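Local structure of crustacyanin (1I4U) at residues V34-Y45 / D131-L142; L77-P85 / S94-A102. The protein binds the carotenoid astaxanthin as a lipocalin subunit of crustacyanin, the complex that gives the lobster carapace its blue colour. All blocks are in the same frame, centred on the assembly; numbering follows the deposited sequence.

Contact 1: V34-Y45 / D131-L142; sequences VWYQFALTNNPY and DFSFIFSRSANL
Arg138 lies flat on Trp35, its guanidinium plane tilted 15° from the indole, with CZ 3.7 Å from the centroid of the Trp35 five-membered ring. Arg138 CD lies over the six-membered ring of Trp35, a CH-pi contact, and a bend at chi2 (-59°) folds the chain back over it. In the guanidinium plane, Arg138 NH1 donates to Val34 O at 3.0 Å, above that carbonyl's plane. This arginine-on-tryptophan stack, a familiar lipocalin feature, forms the tightly packed end of the strand pairing that closes the barrel; Phe136 CD2 adds to it, 3.5 Å from Trp35 CB. The turn after Arg138, with Ser139 and Asn141, is its solvent side. Farther along, a classic beta bulge sets Phe38 and Ala39 opposite Ile135, whose O takes Phe38 N at 2.7 Å and Ala39 N at 3.3 Å. Toward Thr41-Tyr45 direct contacts give way to water bridges between largely buried groups, with Asn42 exposed; one water joins Thr41 O, Ser133 O and Asn43 ND2. Tyr112 O and Ala32 O hold the remaining guanidinium nitrogens of Arg138. Strand 52-58 pairs with 34-41 and strand 115-123 with 131-137, while helix 144-156 packs against Phe38, Ser133, Ile135 and Leu142.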
# COMPACT_ATOMS: atom_id res chain seq x y z
N VAL A 34 -19.50 13.71 5.73
CA VAL A 34 -18.27 14.52 5.76
C VAL A 34 -17.56 14.35 7.07
O VAL A 34 -18.16 14.50 8.14
CB VAL A 34 -18.62 15.99 5.48
CG1 VAL A 34 -17.36 16.86 5.58
CG2 VAL A 34 -19.26 16.12 4.10
N TRP A 35 -16.27 14.03 6.98
CA TRP A 35 -15.38 13.96 8.13
C TRP A 35 -14.16 14.87 7.91
O TRP A 35 -13.55 14.82 6.84
CB TRP A 35 -14.85 12.56 8.31
CG TRP A 35 -15.76 11.49 8.81
CD1 TRP A 35 -16.36 10.54 8.04
CD2 TRP A 35 -16.15 11.24 10.15
NE1 TRP A 35 -17.12 9.71 8.84
CE2 TRP A 35 -17.01 10.11 10.14
CE3 TRP A 35 -15.86 11.87 11.36
CZ2 TRP A 35 -17.59 9.57 11.30
CZ3 TRP A 35 -16.41 11.36 12.50
CH2 TRP A 35 -17.27 10.24 12.46
N TYR A 36 -13.81 15.66 8.89
CA TYR A 36 -12.64 16.51 8.84
C TYR A 36 -11.50 15.83 9.57
O TYR A 36 -11.68 15.20 10.61
CB TYR A 36 -12.94 17.85 9.52
CG TYR A 36 -14.08 18.60 8.86
CD1 TYR A 36 -15.39 18.38 9.24
CD2 TYR A 36 -13.85 19.51 7.82
CE1 TYR A 36 -16.44 19.05 8.64
CE2 TYR A 36 -14.90 20.16 7.20
CZ TYR A 36 -16.21 19.93 7.61
OH TYR A 36 -17.24 20.58 7.02
N GLN A 37 -10.28 15.94 9.06
CA GLN A 37 -9.13 15.36 9.75
C GLN A 37 -8.68 16.33 10.81
O GLN A 37 -8.11 17.38 10.48
CB GLN A 37 -8.00 15.11 8.75
CG GLN A 37 -6.74 14.47 9.39
CD GLN A 37 -5.70 14.39 8.31
OE1 GLN A 37 -5.59 13.50 7.46
NE2 GLN A 37 -4.81 15.31 8.10
N PHE A 38 -8.90 15.97 12.08
CA PHE A 38 -8.54 16.84 13.19
C PHE A 38 -7.05 16.82 13.47
O PHE A 38 -6.47 17.86 13.76
CB PHE A 38 -9.33 16.42 14.42
CG PHE A 38 -9.01 17.21 15.67
CD1 PHE A 38 -9.47 18.51 15.82
CD2 PHE A 38 -8.21 16.64 16.64
CE1 PHE A 38 -9.15 19.24 16.93
CE2 PHE A 38 -7.92 17.36 17.77
CZ PHE A 38 -8.37 18.66 17.93
N ALA A 39 -6.47 15.61 13.44
CA ALA A 39 -5.04 15.45 13.75
C ALA A 39 -4.59 14.11 13.16
O ALA A 39 -5.41 13.22 12.93
CB ALA A 39 -4.72 15.46 15.24
N LEU A 40 -3.29 13.98 12.95
CA LEU A 40 -2.71 12.74 12.44
C LEU A 40 -1.25 12.64 12.89
O LEU A 40 -0.62 13.66 13.15
CB LEU A 40 -2.82 12.60 10.92
CG LEU A 40 -1.80 13.30 10.06
CD1 LEU A 40 -2.00 12.87 8.61
CD2 LEU A 40 -1.89 14.81 10.18
N THR A 41 -0.77 11.38 12.97
CA THR A 41 0.65 11.16 13.21
C THR A 41 1.39 11.22 11.87
O THR A 41 0.79 11.00 10.82
CB THR A 41 0.90 9.81 13.93
OG1 THR A 41 0.47 8.70 13.13
CG2 THR A 41 0.14 9.73 15.25
N ASN A 42 2.66 11.58 11.91
CA ASN A 42 3.49 11.84 10.73
C ASN A 42 3.25 10.85 9.61
O ASN A 42 3.42 9.65 9.79
CB ASN A 42 4.93 11.77 11.21
CG ASN A 42 5.95 12.22 10.23
OD1 ASN A 42 5.66 12.75 9.14
ND2 ASN A 42 7.19 12.01 10.64
N ASN A 43 2.81 11.34 8.47
CA ASN A 43 2.33 10.49 7.38
C ASN A 43 2.94 11.03 6.11
O ASN A 43 2.60 12.12 5.69
CB ASN A 43 0.80 10.48 7.42
CG ASN A 43 0.23 9.54 6.38
OD1 ASN A 43 0.77 9.42 5.28
ND2 ASN A 43 -0.82 8.85 6.78
N PRO A 44 3.88 10.32 5.50
CA PRO A 44 4.57 10.81 4.28
C PRO A 44 3.75 10.59 3.02
O PRO A 44 4.18 10.96 1.95
CB PRO A 44 5.82 9.92 4.29
CG PRO A 44 5.30 8.61 4.79
CD PRO A 44 4.39 9.01 5.92
N TYR A 45 2.56 10.00 3.15
CA TYR A 45 1.72 9.67 1.99
C TYR A 45 0.59 10.67 1.82
O TYR A 45 0.06 10.78 0.73
CB TYR A 45 1.12 8.28 2.17
CG TYR A 45 2.13 7.21 2.43
CD1 TYR A 45 3.03 6.81 1.45
CD2 TYR A 45 2.23 6.58 3.66
CE1 TYR A 45 3.96 5.81 1.70
CE2 TYR A 45 3.14 5.59 3.92
CZ TYR A 45 4.01 5.20 2.93
OH TYR A 45 4.93 4.22 3.22
N ASP A 131 3.17 2.74 11.63
CA ASP A 131 1.73 2.96 11.78
C ASP A 131 1.41 4.45 11.63
O ASP A 131 2.23 5.34 11.69
CB ASP A 131 1.21 2.40 13.06
CG ASP A 131 1.83 2.89 14.34
OD1 ASP A 131 2.40 3.99 14.30
OD2 ASP A 131 1.73 2.12 15.29
N PHE A 132 0.14 4.61 11.32
CA PHE A 132 -0.43 5.87 10.85
C PHE A 132 -1.80 5.99 11.54
O PHE A 132 -2.65 5.13 11.33
CB PHE A 132 -0.56 5.94 9.31
CG PHE A 132 0.82 5.73 8.69
CD1 PHE A 132 1.76 6.73 8.71
CD2 PHE A 132 1.18 4.52 8.16
CE1 PHE A 132 3.04 6.49 8.22
CE2 PHE A 132 2.44 4.25 7.65
CZ PHE A 132 3.39 5.26 7.72
N SER A 133 -1.97 7.02 12.34
CA SER A 133 -3.15 7.22 13.13
C SER A 133 -3.76 8.59 12.79
O SER A 133 -3.07 9.53 12.40
CB SER A 133 -2.86 7.12 14.62
OG SER A 133 -2.32 5.86 14.96
N PHE A 134 -5.07 8.63 12.96
CA PHE A 134 -5.88 9.80 12.59
C PHE A 134 -7.00 9.98 13.60
O PHE A 134 -7.57 9.02 14.04
CB PHE A 134 -6.51 9.64 11.22
CG PHE A 134 -5.60 9.19 10.10
CD1 PHE A 134 -5.27 7.85 9.97
CD2 PHE A 134 -5.07 10.10 9.19
CE1 PHE A 134 -4.43 7.45 8.96
CE2 PHE A 134 -4.24 9.67 8.16
CZ PHE A 134 -3.92 8.34 8.06
N ILE A 135 -7.32 11.25 13.87
CA ILE A 135 -8.51 11.63 14.61
C ILE A 135 -9.37 12.40 13.63
O ILE A 135 -8.91 13.42 13.08
CB ILE A 135 -8.19 12.44 15.87
CG1 ILE A 135 -7.33 11.62 16.85
CG2 ILE A 135 -9.42 12.95 16.61
CD1 ILE A 135 -6.73 12.45 17.99
N PHE A 136 -10.57 11.90 13.39
CA PHE A 136 -11.56 12.55 12.55
C PHE A 136 -12.71 13.17 13.40
O PHE A 136 -13.04 12.63 14.46
CB PHE A 136 -12.20 11.54 11.62
CG PHE A 136 -11.52 11.11 10.35
CD1 PHE A 136 -10.18 11.39 10.08
CD2 PHE A 136 -12.25 10.40 9.38
CE1 PHE A 136 -9.59 11.05 8.88
CE2 PHE A 136 -11.67 10.06 8.15
CZ PHE A 136 -10.35 10.37 7.93
N SER A 137 -13.23 14.27 12.91
CA SER A 137 -14.32 14.99 13.54
C SER A 137 -15.43 15.26 12.53
O SER A 137 -15.18 15.44 11.35
CB SER A 137 -13.82 16.30 14.11
OG SER A 137 -14.89 17.03 14.73
N ARG A 138 -16.67 15.34 13.03
CA ARG A 138 -17.74 15.80 12.15
C ARG A 138 -17.77 17.31 11.95
O ARG A 138 -18.57 17.78 11.12
CB ARG A 138 -19.09 15.29 12.67
CG ARG A 138 -19.32 13.81 12.54
CD ARG A 138 -19.24 13.32 11.11
NE ARG A 138 -19.81 11.98 11.00
CZ ARG A 138 -20.06 11.39 9.83
NH1 ARG A 138 -19.79 11.98 8.68
NH2 ARG A 138 -20.59 10.18 9.82
N SER A 139 -16.94 18.04 12.63
CA SER A 139 -16.81 19.48 12.52
C SER A 139 -15.37 19.89 12.41
O SER A 139 -14.42 19.11 12.58
CB SER A 139 -17.51 20.12 13.72
OG SER A 139 -17.22 19.52 14.93
N ALA A 140 -15.14 21.17 12.15
CA ALA A 140 -13.78 21.66 12.02
C ALA A 140 -13.03 21.55 13.32
O ALA A 140 -11.82 21.34 13.31
CB ALA A 140 -13.74 23.10 11.52
N ASN A 141 -13.75 21.70 14.43
CA ASN A 141 -13.21 21.58 15.77
C ASN A 141 -13.56 20.24 16.37
O ASN A 141 -14.48 19.56 15.88
CB ASN A 141 -13.77 22.73 16.63
CG ASN A 141 -13.35 24.10 16.11
OD1 ASN A 141 -12.17 24.40 16.15
ND2 ASN A 141 -14.29 24.92 15.67
N LEU A 142 -12.88 19.82 17.43
CA LEU A 142 -13.27 18.64 18.17
C LEU A 142 -12.99 18.88 19.64
O LEU A 142 -11.85 19.17 19.99
CB LEU A 142 -12.52 17.41 17.68
CG LEU A 142 -13.00 16.08 18.29
CD1 LEU A 142 -14.42 15.82 17.92
CD2 LEU A 142 -12.07 14.96 17.80
O HOH W 1 -19.75 16.60 9.04
O HOH W 2 -1.18 9.27 9.87
O HOH W 3 2.70 8.09 11.77
O HOH W 4 0.36 6.18 14.58

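Contact 2: L77-P85 / S94-A102; sequences LKRNGKLYP and SIDYENSFA
The Tyr97 ring carries Gly81 CA over one face, 3.8 Å from its centroid, while the Arg79 guanidinium has Tyr97 over one face and Ser100 CB at its edge. On the Tyr84 ring, Ser94 O sits above one face and Asp96 OD2 lies at the edge. These groups belong to an antiparallel beta hairpin of the lipocalin barrel, strands 76-85 and 93-97. With no side chain, Gly81 lets the Tyr97 ring lie against the backbone. Tyr97 OH is hydrogen-bonded to Ser67 OG on strand 63-68, across strand 76-85. With chi1 at 45°, Tyr84 CG sits between the backbone N and the carbonyl carbon, and the ring leans across the hairpin so that OH donates to Asp96 OD2 at 2.5 Å, on the anti side of the carboxylate and 28° out of its plane. A phenylalanine in place of Tyr84 would probably leave the buried Asp96 carboxylate without this short bond. Leu83 CD1 meets Ile95 CB at 3.8 Å on the face shared with Tyr97. Pro87 of the second subunit packs on Tyr84 and Asp96. Starting at the last strand residue, Tyr97, a type II turn runs to Ser100, and Glu98 N donates to Asn80 O. Their side chains run alongside one another, and Asn80 ND2 meets Glu98 OE1 at 3.0 Å, with the acceptor in the amide plane but the donor 50° out of the carboxylate plane.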
# COMPACT_ATOMS: atom_id res chain seq x y z
N LEU A 77 -6.58 20.85 -3.81
CA LEU A 77 -6.38 19.50 -4.27
C LEU A 77 -7.57 18.64 -3.90
O LEU A 77 -8.09 18.73 -2.80
CB LEU A 77 -5.09 18.90 -3.66
CG LEU A 77 -4.77 17.46 -4.04
CD1 LEU A 77 -4.51 17.30 -5.54
CD2 LEU A 77 -3.54 16.95 -3.28
N LYS A 78 -7.99 17.84 -4.87
CA LYS A 78 -8.97 16.80 -4.67
C LYS A 78 -8.34 15.45 -5.00
O LYS A 78 -7.70 15.36 -6.06
CB LYS A 78 -10.22 16.95 -5.54
CG LYS A 78 -11.28 15.87 -5.45
CD LYS A 78 -12.51 16.20 -6.26
CE LYS A 78 -12.54 15.34 -7.49
NZ LYS A 78 -13.64 15.74 -8.42
N ARG A 79 -8.56 14.50 -4.12
CA ARG A 79 -8.12 13.14 -4.30
C ARG A 79 -9.32 12.22 -4.24
O ARG A 79 -10.12 12.31 -3.34
CB ARG A 79 -7.16 12.72 -3.20
CG ARG A 79 -5.92 13.59 -3.27
CD ARG A 79 -4.95 13.10 -2.24
NE ARG A 79 -4.35 11.85 -2.80
CZ ARG A 79 -3.69 11.05 -1.93
NH1 ARG A 79 -3.53 11.33 -0.63
NH2 ARG A 79 -3.15 9.94 -2.39
N ASN A 80 -9.43 11.31 -5.22
CA ASN A 80 -10.47 10.27 -5.27
C ASN A 80 -10.01 9.00 -4.57
O ASN A 80 -8.93 8.49 -4.89
CB ASN A 80 -10.83 9.94 -6.70
CG ASN A 80 -11.43 11.12 -7.45
OD1 ASN A 80 -12.44 11.66 -7.00
ND2 ASN A 80 -10.85 11.52 -8.56
N GLY A 81 -10.82 8.57 -3.62
CA GLY A 81 -10.52 7.40 -2.83
C GLY A 81 -11.67 6.44 -2.78
O GLY A 81 -12.80 6.72 -3.21
N LYS A 82 -11.39 5.24 -2.25
CA LYS A 82 -12.38 4.22 -1.97
C LYS A 82 -12.05 3.54 -0.65
O LYS A 82 -10.88 3.44 -0.29
CB LYS A 82 -12.41 3.12 -3.04
CG LYS A 82 -12.89 3.54 -4.39
CD LYS A 82 -12.68 2.42 -5.40
CE LYS A 82 -13.23 2.85 -6.74
NZ LYS A 82 -14.63 2.42 -6.87
N LEU A 83 -13.10 3.07 0.03
CA LEU A 83 -12.91 2.25 1.22
C LEU A 83 -13.74 1.00 0.99
O LEU A 83 -14.94 1.10 0.79
CB LEU A 83 -13.27 3.09 2.41
CG LEU A 83 -13.01 2.65 3.82
CD1 LEU A 83 -11.53 2.62 4.11
CD2 LEU A 83 -13.67 3.61 4.79
N TYR A 84 -13.12 -0.17 0.96
CA TYR A 84 -13.85 -1.39 0.62
C TYR A 84 -13.35 -2.52 1.49
O TYR A 84 -12.22 -2.45 2.03
CB TYR A 84 -13.68 -1.74 -0.85
CG TYR A 84 -12.32 -1.65 -1.45
CD1 TYR A 84 -11.38 -2.67 -1.27
CD2 TYR A 84 -11.92 -0.55 -2.21
CE1 TYR A 84 -10.14 -2.57 -1.83
CE2 TYR A 84 -10.67 -0.48 -2.76
CZ TYR A 84 -9.75 -1.48 -2.58
OH TYR A 84 -8.48 -1.46 -3.11
N PRO A 85 -14.07 -3.60 1.68
CA PRO A 85 -13.55 -4.68 2.54
C PRO A 85 -12.23 -5.26 2.00
O PRO A 85 -11.99 -5.38 0.80
CB PRO A 85 -14.68 -5.72 2.49
CG PRO A 85 -15.89 -4.89 2.22
CD PRO A 85 -15.41 -3.92 1.14
N SER A 94 -9.86 -1.81 3.34
CA SER A 94 -8.76 -1.21 2.61
C SER A 94 -9.12 0.21 2.19
O SER A 94 -10.19 0.43 1.68
CB SER A 94 -8.48 -1.96 1.33
OG SER A 94 -8.10 -3.30 1.58
N ILE A 95 -8.21 1.13 2.47
CA ILE A 95 -8.37 2.50 1.99
C ILE A 95 -7.45 2.62 0.78
O ILE A 95 -6.25 2.27 0.84
CB ILE A 95 -8.04 3.54 3.06
CG1 ILE A 95 -8.28 4.95 2.52
CG2 ILE A 95 -6.63 3.45 3.60
CD1 ILE A 95 -9.65 5.45 2.51
N ASP A 96 -7.99 3.07 -0.33
CA ASP A 96 -7.31 3.11 -1.63
C ASP A 96 -7.52 4.49 -2.24
O ASP A 96 -8.60 5.05 -2.11
CB ASP A 96 -7.87 2.00 -2.52
CG ASP A 96 -7.00 1.55 -3.66
OD1 ASP A 96 -5.99 2.22 -3.97
OD2 ASP A 96 -7.39 0.50 -4.27
N TYR A 97 -6.51 5.04 -2.90
CA TYR A 97 -6.61 6.32 -3.56
C TYR A 97 -6.04 6.23 -4.95
O TYR A 97 -5.10 5.47 -5.24
CB TYR A 97 -5.86 7.44 -2.80
CG TYR A 97 -6.75 7.99 -1.70
CD1 TYR A 97 -6.89 7.40 -0.46
CD2 TYR A 97 -7.49 9.14 -1.90
CE1 TYR A 97 -7.73 7.93 0.54
CE2 TYR A 97 -8.31 9.68 -0.93
CZ TYR A 97 -8.42 9.10 0.29
OH TYR A 97 -9.26 9.61 1.25
N GLU A 98 -6.57 7.01 -5.88
CA GLU A 98 -5.98 7.08 -7.21
C GLU A 98 -4.49 7.42 -7.14
O GLU A 98 -4.08 8.24 -6.36
CB GLU A 98 -6.61 8.14 -8.08
CG GLU A 98 -7.81 7.77 -8.89
CD GLU A 98 -8.51 8.91 -9.60
OE1 GLU A 98 -8.31 10.10 -9.26
OE2 GLU A 98 -9.28 8.57 -10.51
N ASN A 99 -3.72 6.72 -7.96
CA ASN A 99 -2.30 6.89 -8.10
C ASN A 99 -1.58 6.74 -6.78
O ASN A 99 -0.68 7.54 -6.49
CB ASN A 99 -2.06 8.29 -8.67
CG ASN A 99 -2.46 8.29 -10.15
OD1 ASN A 99 -3.31 9.08 -10.51
ND2 ASN A 99 -1.83 7.41 -10.90
N SER A 100 -1.95 5.73 -5.98
CA SER A 100 -1.45 5.48 -4.65
C SER A 100 -1.42 4.01 -4.31
O SER A 100 -1.94 3.16 -5.02
CB SER A 100 -2.28 6.24 -3.60
OG SER A 100 -1.54 6.21 -2.34
N PHE A 101 -0.78 3.64 -3.21
CA PHE A 101 -0.93 2.32 -2.57
C PHE A 101 -2.31 2.25 -1.89
O PHE A 101 -3.03 3.25 -1.69
CB PHE A 101 0.14 2.09 -1.52
CG PHE A 101 1.54 1.68 -1.99
CD1 PHE A 101 2.03 1.88 -3.28
CD2 PHE A 101 2.44 1.07 -1.12
CE1 PHE A 101 3.32 1.51 -3.65
CE2 PHE A 101 3.73 0.69 -1.47
CZ PHE A 101 4.20 0.88 -2.77
N ALA A 102 -2.75 1.08 -1.49
CA ALA A 102 -3.90 0.83 -0.65
C ALA A 102 -3.38 0.25 0.66
O ALA A 102 -2.37 -0.45 0.68
CB ALA A 102 -4.96 -0.12 -1.23
O HOH W 5 -2.07 9.89 -5.00
O HOH W 6 -5.38 10.53 -5.12
O HOH W 7 -7.33 11.47 -7.19

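How the contacts relate
Both contacts belong to the same curled antiparallel sheet, their centres about 16 Å apart. Along the chain the order is 34-45, 77-85, 94-102, 131-142, so the hairpin of contact 2 is nested within the loop that contact 1 closes. Contact 2 joins strands that are neighbours in sequence, whereas contact 1 brings an early strand against a late one, with the intervening up-and-down strands completing the circuit of the lipocalin barrel. The two meet where Tyr45 O packs 3.9 Å from Arg79 NH1. Each also reaches the second subunit: contact 1 through Asn43, Pro44 and Tyr45, and contact 2 through residues including Tyr84, Asn99 and Ala102, so barrel and dimer interface are built from shared segments.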